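Local atomic coordinates of nitrite oxidoreductase subunit A (Kuenenia stuttgartiensis, PDB entry 7B04), a protein that belongs to the molybdopterin oxidoreductase family and carries a molybdenum atom, two MD1 groups and an iron/sulfur cluster. Residues Y532-L544 with E842-T854. Numbering follows the deposited sequence.
Sequences YFHATLMNRSYYL and ENFIVHREGPEAT. With MD1 (phosphoric acid 4-(2-amino-4-oxo-3,4,5,6,-tetrahydro-pteridin-6-yl)-2-hydroxy-3,4-dimercapto-but-3-en-yl ester guanylate ester), chain C.
E842 meets R540 through its backbone carbonyl, the first of two to which one guanidinium edge donates. R540 NH1 bonds E842 O at 2.9 Å, the N-H nearly straight at 174°, and NH2 donates to N843 O at 3.1 Å from above that carbonyl's plane. Both oxygens lie in the guanidinium plane, which fixes the group's rotation; the bend at chi3 (64°) turns it from the helix toward the loop. The carboxylate of E842 instead crosses the L537 side chain and, within its own segment, forms a salt bridge from OE1 to R848 NH2, the hydrogen bond in it being weak.

I845 packs among R540, S541 and L544, its CD1 meeting the branched end of L544 tip to tip (3.7 Å to CG) while CG2 rests against S541. Its backbone N and O are bonded by Y485 and H488. At V846 the chain passes the methyls of L537, with CG1 4.1 Å from L537 CD2.

R848 brings its aliphatic part over the imidazole of H534, with CB 3.5 Å from the ring centroid in a CH-pi contact. The edge of the F533 ring, through CD2, covers the opposite face, so the imidazole of the helix N-cap residue is clamped between an aliphatic chain and a ring edge. Beyond it, H534 NE2 lies 2.9 Å from E849 O.

P851 sets CG over one face of the F533 ring, 3.6 Å from its centroid, with CD against F533 CB. Last comes A853, centre of an inverse gamma turn, whose methyl touches the ring edge of Y532. The hydroxyl of Y532 in turn bonds N7 of MD1 at 2.9 Å. A largely irregular segment thus packs along a short helix and its N-terminal turn, a buried junction beside the MD1 pocket that Y532 lines.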
loop_
_atom_site.group_PDB
_atom_site.type_symbol
_atom_site.label_atom_id
_atom_site.label_comp_id
_atom_site.label_asym_id
_atom_site.label_seq_id
_atom_site.Cartn_x
_atom_site.Cartn_y
_atom_site.Cartn_z
ATOM N N TYR B 532 -15.514 12.422 -11.498
ATOM C CA TYR B 532 -15.779 13.260 -12.658
ATOM C C TYR B 532 -17.134 13.938 -12.493
ATOM O O TYR B 532 -18.006 13.459 -11.762
ATOM C CB TYR B 532 -15.741 12.450 -13.960
ATOM C CG TYR B 532 -14.361 11.959 -14.333
ATOM C CD1 TYR B 532 -13.432 12.812 -14.915
ATOM C CD2 TYR B 532 -13.989 10.643 -14.104
ATOM C CE1 TYR B 532 -12.169 12.365 -15.257
ATOM C CE2 TYR B 532 -12.731 10.189 -14.442
ATOM C CZ TYR B 532 -11.825 11.051 -15.017
ATOM O OH TYR B 532 -10.573 10.591 -15.352
ATOM N N PHE B 533 -17.295 15.064 -13.197
ATOM C CA PHE B 533 -18.441 15.946 -12.981
ATOM C C PHE B 533 -19.759 15.206 -13.150
ATOM O O PHE B 533 -20.661 15.320 -12.312
ATOM C CB PHE B 533 -18.368 17.136 -13.934
ATOM C CG PHE B 533 -19.412 18.181 -13.683
ATOM C CD1 PHE B 533 -19.223 19.145 -12.707
ATOM C CD2 PHE B 533 -20.583 18.202 -14.423
ATOM C CE1 PHE B 533 -20.182 20.113 -12.477
ATOM C CE2 PHE B 533 -21.545 19.166 -14.196
ATOM C CZ PHE B 533 -21.345 20.123 -13.222
ATOM N N HIS B 534 -19.884 14.424 -14.215
ATOM C CA HIS B 534 -21.152 13.777 -14.541
ATOM C C HIS B 534 -21.229 12.383 -13.949
ATOM O O HIS B 534 -21.821 11.464 -14.527
ATOM C CB HIS B 534 -21.344 13.755 -16.056
ATOM C CG HIS B 534 -21.521 15.116 -16.649
ATOM N ND1 HIS B 534 -22.669 15.859 -16.477
ATOM C CD2 HIS B 534 -20.686 15.879 -17.392
ATOM C CE1 HIS B 534 -22.537 17.017 -17.096
ATOM N NE2 HIS B 534 -21.342 17.055 -17.660
ATOM N N ALA B 535 -20.584 12.201 -12.793
ATOM C CA ALA B 535 -20.704 10.940 -12.062
ATOM C C ALA B 535 -22.166 10.596 -11.786
ATOM O O ALA B 535 -22.563 9.424 -11.857
ATOM C CB ALA B 535 -19.899 11.014 -10.754
ATOM N N THR B 536 -22.978 11.612 -11.494
ATOM C CA THR B 536 -24.406 11.408 -11.251
ATOM C C THR B 536 -25.066 10.653 -12.393
ATOM O O THR B 536 -25.812 9.691 -12.169
ATOM C CB THR B 536 -25.101 12.766 -11.066
ATOM O OG1 THR B 536 -24.457 13.507 -10.028
ATOM C CG2 THR B 536 -26.571 12.573 -10.690
ATOM N N LEU B 537 -24.781 11.067 -13.620
ATOM C CA LEU B 537 -25.298 10.366 -14.787
ATOM C C LEU B 537 -24.685 8.981 -14.907
ATOM O O LEU B 537 -25.375 8.009 -15.243
ATOM C CB LEU B 537 -24.989 11.174 -16.049
ATOM C CG LEU B 537 -25.824 12.409 -16.328
ATOM C CD1 LEU B 537 -25.049 13.273 -17.302
ATOM C CD2 LEU B 537 -27.171 12.006 -16.889
ATOM N N MET B 538 -23.385 8.879 -14.635
ATOM C CA MET B 538 -22.685 7.603 -14.744
ATOM C C MET B 538 -23.262 6.567 -13.785
ATOM O O MET B 538 -23.496 5.417 -14.168
ATOM C CB MET B 538 -21.196 7.811 -14.466
ATOM C CG MET B 538 -20.351 7.996 -15.706
ATOM S SD MET B 538 -18.773 8.756 -15.254
ATOM C CE MET B 538 -17.667 8.098 -16.487
ATOM N N ASN B 539 -23.514 6.959 -12.535
ATOM C CA ASN B 539 -24.049 6.002 -11.573
ATOM C C ASN B 539 -25.453 5.571 -11.966
ATOM O O ASN B 539 -25.806 4.391 -11.851
ATOM C CB ASN B 539 -24.030 6.602 -10.172
ATOM C CG ASN B 539 -22.644 7.020 -9.746
ATOM O OD1 ASN B 539 -22.394 8.191 -9.503
ATOM N ND2 ASN B 539 -21.731 6.060 -9.663
ATOM N N ARG B 540 -26.270 6.516 -12.432
ATOM C CA ARG B 540 -27.562 6.154 -12.997
ATOM C C ARG B 540 -27.380 5.225 -14.189
ATOM O O ARG B 540 -28.150 4.274 -14.373
ATOM C CB ARG B 540 -28.328 7.411 -13.402
ATOM C CG ARG B 540 -28.749 8.280 -12.234
ATOM C CD ARG B 540 -29.256 9.624 -12.717
ATOM N NE ARG B 540 -30.465 9.486 -13.524
ATOM C CZ ARG B 540 -30.982 10.458 -14.266
ATOM N NH1 ARG B 540 -30.396 11.647 -14.309
ATOM N NH2 ARG B 540 -32.086 10.242 -14.968
ATOM N N SER B 541 -26.360 5.487 -15.011
ATOM C CA SER B 541 -26.065 4.616 -16.142
ATOM C C SER B 541 -25.691 3.209 -15.690
ATOM O O SER B 541 -25.919 2.241 -16.423
ATOM C CB SER B 541 -24.944 5.229 -16.981
ATOM O OG SER B 541 -24.500 4.346 -17.993
ATOM N N TYR B 542 -25.110 3.077 -14.496
ATOM C CA TYR B 542 -24.631 1.791 -14.005
ATOM C C TYR B 542 -25.740 0.848 -13.549
ATOM O O TYR B 542 -25.445 -0.309 -13.229
ATOM C CB TYR B 542 -23.642 2.018 -12.858
ATOM C CG TYR B 542 -22.367 2.701 -13.300
ATOM C CD1 TYR B 542 -21.945 2.629 -14.619
ATOM C CD2 TYR B 542 -21.591 3.423 -12.402
ATOM C CE1 TYR B 542 -20.785 3.250 -15.033
ATOM C CE2 TYR B 542 -20.426 4.048 -12.808
ATOM C CZ TYR B 542 -20.029 3.958 -14.126
ATOM O OH TYR B 542 -18.874 4.575 -14.541
ATOM N N TYR B 543 -26.997 1.294 -13.511
ATOM C CA TYR B 543 -28.110 0.405 -13.195
ATOM C C TYR B 543 -28.880 -0.065 -14.420
ATOM O O TYR B 543 -29.594 -1.070 -14.331
ATOM C CB TYR B 543 -29.098 1.075 -12.228
ATOM C CG TYR B 543 -28.720 1.000 -10.760
ATOM C CD1 TYR B 543 -27.419 1.237 -10.340
ATOM C CD2 TYR B 543 -29.668 0.678 -9.793
ATOM C CE1 TYR B 543 -27.073 1.170 -8.999
ATOM C CE2 TYR B 543 -29.330 0.604 -8.451
ATOM C CZ TYR B 543 -28.030 0.848 -8.062
ATOM O OH TYR B 543 -27.680 0.778 -6.735
ATOM N N LEU B 544 -28.758 0.629 -15.553
ATOM C CA LEU B 544 -29.563 0.287 -16.726
ATOM C C LEU B 544 -29.390 -1.160 -17.170
ATOM O O LEU B 544 -30.409 -1.857 -17.323
ATOM C CB LEU B 544 -29.255 1.267 -17.864
ATOM C CG LEU B 544 -29.810 2.681 -17.713
ATOM C CD1 LEU B 544 -29.252 3.582 -18.796
ATOM C CD2 LEU B 544 -31.328 2.663 -17.761
ATOM N N GLU B 842 -31.151 16.642 -17.861
ATOM C CA GLU B 842 -30.685 15.340 -17.408
ATOM C C GLU B 842 -31.833 14.494 -16.869
ATOM O O GLU B 842 -31.621 13.614 -16.032
ATOM C CB GLU B 842 -29.597 15.513 -16.350
ATOM C CG GLU B 842 -28.172 15.377 -16.868
ATOM C CD GLU B 842 -27.167 16.094 -15.984
ATOM O OE1 GLU B 842 -27.288 17.327 -15.827
ATOM O OE2 GLU B 842 -26.272 15.425 -15.429
ATOM N N ASN B 843 -33.060 14.762 -17.326
ATOM C CA ASN B 843 -34.183 13.904 -16.959
ATOM C C ASN B 843 -33.960 12.475 -17.437
ATOM O O ASN B 843 -34.264 11.516 -16.717
ATOM C CB ASN B 843 -35.489 14.469 -17.521
ATOM C CG ASN B 843 -35.423 14.730 -19.013
ATOM O OD1 ASN B 843 -34.427 14.426 -19.668
ATOM N ND2 ASN B 843 -36.492 15.297 -19.559
ATOM N N PHE B 844 -33.429 12.315 -18.642
ATOM C CA PHE B 844 -33.006 11.019 -19.145
ATOM C C PHE B 844 -31.566 10.741 -18.733
ATOM O O PHE B 844 -30.786 11.654 -18.454
ATOM C CB PHE B 844 -33.115 10.963 -20.669
ATOM C CG PHE B 844 -34.518 10.815 -21.177
ATOM C CD1 PHE B 844 -35.119 9.570 -21.229
ATOM C CD2 PHE B 844 -35.229 11.919 -21.613
ATOM C CE1 PHE B 844 -36.407 9.428 -21.701
ATOM C CE2 PHE B 844 -36.519 11.784 -22.086
ATOM C CZ PHE B 844 -37.108 10.537 -22.130
ATOM N N ILE B 845 -31.216 9.456 -18.701
ATOM C CA ILE B 845 -29.828 9.055 -18.498
ATOM C C ILE B 845 -29.108 9.300 -19.822
ATOM O O ILE B 845 -29.202 8.502 -20.756
ATOM C CB ILE B 845 -29.707 7.601 -18.037
ATOM C CG1 ILE B 845 -30.371 7.429 -16.669
ATOM C CG2 ILE B 845 -28.247 7.183 -17.969
ATOM C CD1 ILE B 845 -30.534 5.989 -16.242
ATOM N N VAL B 846 -28.396 10.418 -19.904
ATOM C CA VAL B 846 -27.744 10.858 -21.129
ATOM C C VAL B 846 -26.249 10.974 -20.869
ATOM O O VAL B 846 -25.811 11.166 -19.730
ATOM C CB VAL B 846 -28.336 12.201 -21.621
ATOM C CG1 VAL B 846 -27.972 13.332 -20.667
ATOM C CG2 VAL B 846 -27.893 12.514 -23.047
ATOM N N HIS B 847 -25.461 10.845 -21.934
ATOM C CA HIS B 847 -24.027 11.079 -21.851
ATOM C C HIS B 847 -23.743 12.564 -22.029
ATOM O O HIS B 847 -24.285 13.205 -22.935
ATOM C CB HIS B 847 -23.270 10.275 -22.906
ATOM C CG HIS B 847 -21.805 10.578 -22.946
ATOM N ND1 HIS B 847 -21.274 11.591 -23.714
ATOM C CD2 HIS B 847 -20.762 10.014 -22.294
ATOM C CE1 HIS B 847 -19.966 11.631 -23.543
ATOM N NE2 HIS B 847 -19.628 10.684 -22.687
ATOM N N ARG B 848 -22.897 13.105 -21.159
ATOM C CA ARG B 848 -22.498 14.502 -21.232
ATOM C C ARG B 848 -20.992 14.603 -21.059
ATOM O O ARG B 848 -20.401 13.871 -20.259
ATOM C CB ARG B 848 -23.205 15.346 -20.161
ATOM C CG ARG B 848 -24.712 15.427 -20.325
ATOM C CD ARG B 848 -25.325 16.364 -19.297
ATOM N NE ARG B 848 -24.930 17.751 -19.522
ATOM C CZ ARG B 848 -25.300 18.768 -18.752
ATOM N NH1 ARG B 848 -24.892 19.997 -19.036
ATOM N NH2 ARG B 848 -26.076 18.558 -17.699
ATOM N N GLU B 849 -20.381 15.515 -21.807
ATOM C CA GLU B 849 -18.953 15.753 -21.695
ATOM C C GLU B 849 -18.669 16.585 -20.451
ATOM O O GLU B 849 -19.535 17.292 -19.937
ATOM C CB GLU B 849 -18.415 16.466 -22.937
ATOM C CG GLU B 849 -18.521 15.665 -24.228
ATOM C CD GLU B 849 -17.626 14.438 -24.242
ATOM O OE1 GLU B 849 -16.561 14.461 -23.588
ATOM O OE2 GLU B 849 -17.983 13.448 -24.913
ATOM N N GLY B 850 -17.458 16.445 -19.927
ATOM C CA GLY B 850 -17.083 17.169 -18.740
ATOM C C GLY B 850 -16.926 18.656 -18.979
ATOM O O GLY B 850 -16.597 19.103 -20.084
ATOM N N PRO B 851 -17.167 19.458 -17.937
ATOM C CA PRO B 851 -16.939 20.906 -18.057
ATOM C C PRO B 851 -15.482 21.260 -18.263
ATOM O O PRO B 851 -15.189 22.375 -18.707
ATOM C CB PRO B 851 -17.463 21.462 -16.723
ATOM C CG PRO B 851 -18.357 20.395 -16.189
ATOM C CD PRO B 851 -17.766 19.101 -16.646
ATOM N N GLU B 852 -14.557 20.379 -17.899
ATOM C CA GLU B 852 -13.159 20.578 -18.263
ATOM C C GLU B 852 -12.468 19.340 -18.823
ATOM O O GLU B 852 -11.582 19.498 -19.666
ATOM C CB GLU B 852 -12.373 21.082 -17.045
ATOM C CG GLU B 852 -10.947 21.471 -17.337
ATOM C CD GLU B 852 -10.336 22.276 -16.215
ATOM O OE1 GLU B 852 -11.052 22.549 -15.231
ATOM O OE2 GLU B 852 -9.145 22.638 -16.313
ATOM N N ALA B 853 -12.893 18.126 -18.473
ATOM C CA ALA B 853 -12.173 16.893 -18.811
ATOM C C ALA B 853 -12.692 16.262 -20.107
ATOM O O ALA B 853 -13.169 15.128 -20.131
ATOM C CB ALA B 853 -12.251 15.907 -17.652
ATOM N N THR B 854 -12.600 17.023 -21.196
ATOM C CA THR B 854 -13.051 16.537 -22.493
ATOM C C THR B 854 -12.304 17.286 -23.584
ATOM O O THR B 854 -11.907 18.437 -23.376
ATOM C CB THR B 854 -14.564 16.728 -22.658
ATOM O OG1 THR B 854 -14.984 16.190 -23.916
ATOM C CG2 THR B 854 -14.929 18.202 -22.597
HETATM P PB MD1 C . -11.035 3.883 -6.157
HETATM O O3B MD1 C . -10.604 5.271 -6.932
HETATM O O1B MD1 C . -10.374 2.704 -6.829
HETATM O O2B MD1 C . -12.534 3.722 -6.217
HETATM O O3A MD1 C . -10.542 3.983 -4.585
HETATM C C10 MD1 C . -11.147 4.890 -3.704
HETATM C C11 MD1 C . -11.177 4.264 -2.280
HETATM O O11 MD1 C . -9.833 3.395 -2.169
HETATM C C12 MD1 C . -11.383 5.226 -1.368
HETATM S S12 MD1 C . -12.509 6.590 -1.779
HETATM C C13 MD1 C . -10.795 5.297 0.066
HETATM S S13 MD1 C . -11.290 6.734 1.058
HETATM C C14 MD1 C . -9.863 4.376 0.656
HETATM N N15 MD1 C . -8.520 4.576 -0.198
HETATM C C16 MD1 C . -7.589 3.540 -0.010
HETATM C C15 MD1 C . -6.126 3.792 0.083
HETATM O O14 MD1 C . -5.704 4.897 0.008
HETATM N N17 MD1 C . -5.202 2.641 0.275
HETATM C C17 MD1 C . -5.758 1.201 0.371
HETATM N N16 MD1 C . -4.849 0.087 0.559
HETATM N N18 MD1 C . -7.244 0.944 0.274
HETATM C C20 MD1 C . -8.153 2.046 0.091
HETATM N N8 MD1 C . -9.545 1.861 -0.009
HETATM C C7 MD1 C . -10.340 2.960 0.849
HETATM P PA MD1 C . -9.461 5.368 -8.116
HETATM O O1A MD1 C . -9.046 6.812 -8.252
HETATM O O2A MD1 C . -8.276 4.526 -7.711
HETATM O "O5'" MD1 C . -10.034 4.839 -9.568
HETATM C "C5'" MD1 C . -10.009 3.473 -9.854
HETATM C "C4'" MD1 C . -9.704 3.218 -11.372
HETATM O "O4'" MD1 C . -10.681 3.998 -12.306
HETATM C "C1'" MD1 C . -9.732 4.578 -13.392
HETATM N N9 MD1 C . -10.329 5.752 -14.082
HETATM C C4 MD1 C . -11.375 5.583 -14.884
HETATM N N3 MD1 C . -12.149 4.369 -15.271
HETATM C C2 MD1 C . -13.280 4.484 -16.190
HETATM N N2 MD1 C . -14.033 3.302 -16.565
HETATM N N1 MD1 C . -13.646 5.773 -16.725
HETATM C C6 MD1 C . -12.897 6.933 -16.350
HETATM O O6 MD1 C . -13.193 7.994 -16.783
HETATM C C5 MD1 C . -11.712 6.803 -15.385
HETATM N N7 MD1 C . -10.868 7.700 -14.883
HETATM C C8 MD1 C . -10.002 7.059 -14.073
HETATM C "C2'" MD1 C . -8.722 4.913 -12.697
HETATM O "O2'" MD1 C . -7.548 5.089 -13.541
HETATM C "C3'" MD1 C . -8.526 3.623 -11.670
HETATM O "O3'" MD1 C . -7.811 2.551 -12.351
#